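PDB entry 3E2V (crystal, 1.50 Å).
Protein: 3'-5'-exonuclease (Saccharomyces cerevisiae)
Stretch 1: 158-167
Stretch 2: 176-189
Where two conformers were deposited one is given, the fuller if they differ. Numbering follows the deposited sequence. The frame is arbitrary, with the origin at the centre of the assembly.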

# COMPACT_ATOMS: atom_id res chain seq x y z
N SER A 158 3.01 9.09 -3.70
CA SER A 158 1.68 8.53 -4.00
C SER A 158 0.68 8.96 -2.94
O SER A 158 1.03 9.06 -1.76
N ILE A 159 -0.55 9.23 -3.36
CA ILE A 159 -1.64 9.58 -2.45
C ILE A 159 -2.37 8.30 -2.07
O ILE A 159 -2.86 7.59 -2.95
N GLY A 160 -2.43 8.03 -0.77
CA GLY A 160 -3.03 6.80 -0.25
C GLY A 160 -2.40 6.50 1.09
O GLY A 160 -1.58 7.30 1.54
N GLU A 161 -2.76 5.41 1.77
CA GLU A 161 -3.77 4.43 1.37
C GLU A 161 -5.16 4.99 1.56
O GLU A 161 -5.50 5.35 2.68
N ILE A 162 -5.97 5.05 0.49
CA ILE A 162 -7.37 5.47 0.61
C ILE A 162 -8.27 4.45 -0.07
O ILE A 162 -7.85 3.77 -1.00
N GLY A 163 -9.50 4.33 0.41
CA GLY A 163 -10.43 3.42 -0.22
C GLY A 163 -11.51 2.96 0.72
O GLY A 163 -11.99 3.73 1.55
N LEU A 164 -11.88 1.69 0.58
CA LEU A 164 -13.00 1.12 1.32
C LEU A 164 -12.61 -0.22 1.91
O LEU A 164 -11.91 -1.01 1.25
N ASP A 165 -13.06 -0.51 3.13
CA ASP A 165 -12.79 -1.80 3.77
C ASP A 165 -14.00 -2.24 4.55
O ASP A 165 -14.21 -1.83 5.68
N TYR A 166 -14.79 -3.09 3.92
CA TYR A 166 -16.06 -3.54 4.50
C TYR A 166 -15.87 -4.72 5.45
O TYR A 166 -16.84 -5.19 6.03
N ASP A 167 -14.62 -5.18 5.62
CA ASP A 167 -14.30 -6.13 6.70
C ASP A 167 -14.01 -5.41 8.01
O ASP A 167 -13.70 -6.05 9.02
N MET A 176 -19.14 6.82 6.58
CA MET A 176 -17.92 7.60 6.83
C MET A 176 -16.81 7.19 5.85
O MET A 176 -16.06 8.04 5.36
N GLN A 177 -16.72 5.89 5.56
CA GLN A 177 -15.72 5.43 4.59
C GLN A 177 -15.98 6.03 3.22
O GLN A 177 -15.06 6.54 2.56
N LYS A 178 -17.22 5.94 2.75
CA LYS A 178 -17.53 6.40 1.40
C LYS A 178 -17.30 7.91 1.28
O LYS A 178 -16.70 8.38 0.30
N VAL A 179 -17.78 8.67 2.26
CA VAL A 179 -17.65 10.13 2.17
C VAL A 179 -16.18 10.58 2.14
O VAL A 179 -15.79 11.40 1.31
N PHE A 180 -15.37 10.03 3.04
CA PHE A 180 -13.98 10.49 3.15
C PHE A 180 -13.02 9.86 2.14
O PHE A 180 -11.99 10.44 1.85
N PHE A 181 -13.39 8.71 1.57
CA PHE A 181 -12.68 8.24 0.37
C PHE A 181 -12.89 9.27 -0.75
O PHE A 181 -11.93 9.73 -1.39
N GLU A 182 -14.15 9.64 -0.97
CA GLU A 182 -14.46 10.57 -2.05
C GLU A 182 -13.85 11.95 -1.84
O GLU A 182 -13.31 12.53 -2.78
N GLU A 183 -13.90 12.49 -0.62
CA GLU A 183 -13.31 13.81 -0.38
C GLU A 183 -11.79 13.79 -0.60
O GLU A 183 -11.21 14.76 -1.12
N GLN A 184 -11.14 12.70 -0.21
CA GLN A 184 -9.71 12.56 -0.50
C GLN A 184 -9.41 12.43 -1.99
O GLN A 184 -8.41 12.95 -2.47
N LEU A 185 -10.28 11.74 -2.72
CA LEU A 185 -10.13 11.72 -4.16
C LEU A 185 -10.23 13.13 -4.73
O LEU A 185 -9.48 13.49 -5.62
N LYS A 186 -11.15 13.93 -4.19
CA LYS A 186 -11.27 15.30 -4.68
C LYS A 186 -10.00 16.10 -4.40
O LYS A 186 -9.47 16.79 -5.28
N ILE A 187 -9.49 15.99 -3.19
CA ILE A 187 -8.25 16.67 -2.82
C ILE A 187 -7.12 16.30 -3.75
O ILE A 187 -6.33 17.15 -4.16
N SER A 188 -7.05 15.02 -4.13
CA SER A 188 -5.98 14.52 -4.99
C SER A 188 -6.03 15.10 -6.41
O SER A 188 -5.12 14.89 -7.21
N CYS A 189 -7.15 15.76 -6.72
CA CYS A 189 -7.39 16.42 -8.02
C CYS A 189 -7.33 17.95 -7.97
O CYS A 189 -7.52 18.61 -9.00

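The side-chain amide of Gln 177 pairs with the backbone of Asp 165 much as a neighbouring strand would. Asp 165 N donates to Gln 177 OE1 at 2.8 Å, nearly straight at 172°. Gln 177 NE2 in turn donates to Asp 165 O at 3.0 Å. A helix residue thus satisfies both backbone polar groups of one strand residue. Gln 177 points toward the strand, with chi1 m and chi2 t, which carries its amide out to this edge. Gln 177 OE1 also lies at the edge of the Tyr 166 ring, 3.7 Å from Tyr 166 CD1.

Next to this pair, water 1 joins the two backbones. Water 1 bridges Gly 163 O and Gln 177 O, its O 2.8 Å from each.

Gly 163 CA sits over one face of the Phe 181 ring, 3.6 Å from its centroid, a CH-pi contact. The backbone angles of Gly 163 would jam a CB against the carbonyl O of Ile 162, so glycine suits this position. Phe 181 has chi1 t. Ile 162 CG1 meets the edge of its ring, 4.0 Å from Phe 181 CE1. Leu 164 (m, t) starts sideways, but its end comes nearer the helix, with Leu 164 CG 3.9 Å from Phe 181 CD2.

Ile 162 has the largest covered area in the contact. It points toward the helix with chi1 p and chi2 t. Ile 162 CD1 packs 3.7 Å from Leu 185 CD2, and Ile 162 CG2 lies 3.4 Å from Gln 184 OE1. Gln 184 NE2 donates to Phe 180 O within the helix at 3.1 Å.

At one end, Ile 159 (m, t) places CD1 3.7 Å from Ser 188 CB. Ser 188 OG turns back to Leu 185 O at 2.7 Å. At the other, Tyr 166 OH is 3.7 Å from Lys 178 CD.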

# COMPACT_ATOMS: atom_id res chain seq x y z
CB SER A 158 1.76 7.00 -4.05
OG SER A 158 0.50 6.41 -4.41
CB ILE A 159 -2.57 10.64 -3.10
CG1 ILE A 159 -1.82 11.98 -3.19
CG2 ILE A 159 -3.88 10.77 -2.32
CD1 ILE A 159 -2.45 12.99 -4.17
CB GLU A 161 -3.66 3.20 2.27
CG GLU A 161 -2.48 2.32 1.97
CD GLU A 161 -2.55 0.99 2.68
OE1 GLU A 161 -3.59 0.29 2.57
OE2 GLU A 161 -1.56 0.64 3.34
CB ILE A 162 -7.60 6.89 0.03
CG1 ILE A 162 -7.24 6.96 -1.46
CG2 ILE A 162 -6.78 7.93 0.81
CD1 ILE A 162 -7.59 8.30 -2.13
CB LEU A 164 -14.21 0.95 0.40
CG LEU A 164 -14.77 2.20 -0.29
CD1 LEU A 164 -15.96 1.84 -1.19
CD2 LEU A 164 -15.22 3.21 0.74
CB ASP A 165 -11.58 -1.68 4.69
CG ASP A 165 -11.08 -3.04 5.18
OD1 ASP A 165 -11.87 -4.00 5.26
OD2 ASP A 165 -9.87 -3.16 5.48
CB TYR A 166 -17.07 -3.83 3.39
CG TYR A 166 -17.58 -2.57 2.67
CD1 TYR A 166 -17.09 -1.30 2.98
CD2 TYR A 166 -18.57 -2.66 1.68
CE1 TYR A 166 -17.56 -0.15 2.32
CE2 TYR A 166 -19.05 -1.51 1.01
CZ TYR A 166 -18.54 -0.27 1.35
OH TYR A 166 -19.01 0.85 0.71
CB ASP A 167 -13.05 -6.95 6.35
CG ASP A 167 -13.31 -8.02 5.29
OD1 ASP A 167 -14.37 -8.02 4.65
OD2 ASP A 167 -12.41 -8.87 5.11
CB MET A 176 -17.46 7.43 8.26
CG MET A 176 -18.26 8.25 9.29
SD MET A 176 -17.94 10.05 9.30
CE MET A 176 -16.20 10.08 9.74
CB GLN A 177 -15.71 3.90 4.50
CG GLN A 177 -15.19 3.20 5.75
CD GLN A 177 -14.97 1.72 5.53
OE1 GLN A 177 -14.76 1.27 4.38
NE2 GLN A 177 -14.99 0.95 6.61
CB LYS A 178 -18.97 6.04 1.03
CG LYS A 178 -19.15 4.56 0.75
CD LYS A 178 -20.64 4.18 0.71
CE LYS A 178 -21.32 4.60 -0.57
NZ LYS A 178 -22.80 4.39 -0.41
CB VAL A 179 -18.40 10.86 3.29
CG1 VAL A 179 -18.14 12.35 3.21
CG2 VAL A 179 -19.89 10.60 3.17
CB PHE A 180 -13.51 10.48 4.60
CG PHE A 180 -14.18 11.55 5.40
CD1 PHE A 180 -13.83 12.88 5.21
CD2 PHE A 180 -15.25 11.25 6.25
CE1 PHE A 180 -14.49 13.91 5.90
CE2 PHE A 180 -15.93 12.27 6.93
CZ PHE A 180 -15.56 13.58 6.75
CB PHE A 181 -13.21 6.85 -0.02
CG PHE A 181 -12.63 6.27 -1.29
CD1 PHE A 181 -11.30 6.50 -1.68
CD2 PHE A 181 -13.40 5.40 -2.04
CE1 PHE A 181 -10.79 5.91 -2.85
CE2 PHE A 181 -12.91 4.80 -3.19
CZ PHE A 181 -11.61 5.03 -3.60
CB GLU A 182 -15.97 10.66 -2.28
CG GLU A 182 -16.32 11.64 -3.40
CD GLU A 182 -17.75 11.50 -3.87
OE1 GLU A 182 -18.36 10.43 -3.67
OE2 GLU A 182 -18.26 12.48 -4.45
CB GLU A 183 -13.65 14.36 1.02
CG GLU A 183 -15.14 14.66 1.20
CD GLU A 183 -15.69 15.65 0.15
OE1 GLU A 183 -15.10 16.75 -0.03
OE2 GLU A 183 -16.71 15.32 -0.50
CB GLN A 184 -9.10 11.41 0.31
CG GLN A 184 -9.01 11.75 1.81
CD GLN A 184 -8.39 10.62 2.60
OE1 GLN A 184 -7.18 10.60 2.80
NE2 GLN A 184 -9.21 9.63 2.99
CB LEU A 185 -11.14 10.78 -4.82
CG LEU A 185 -10.91 9.29 -4.57
CD1 LEU A 185 -12.10 8.53 -5.09
CD2 LEU A 185 -9.59 8.80 -5.21
CB LYS A 186 -12.46 15.99 -4.02
CG LYS A 186 -13.83 15.51 -4.50
CD LYS A 186 -14.92 16.20 -3.68
CE LYS A 186 -16.30 15.68 -4.05
NZ LYS A 186 -17.33 16.26 -3.10
CB ILE A 187 -7.87 16.39 -1.34
CG1 ILE A 187 -8.71 17.27 -0.41
CG2 ILE A 187 -6.36 16.57 -1.10
CD1 ILE A 187 -8.57 16.85 1.04
CB SER A 188 -6.03 12.99 -5.06
OG SER A 188 -7.00 12.54 -5.99
CB CYS A 189 -8.76 16.02 -8.61
SG CYS A 189 -8.95 14.27 -8.99
O HOH W 1 -12.53 5.63 3.49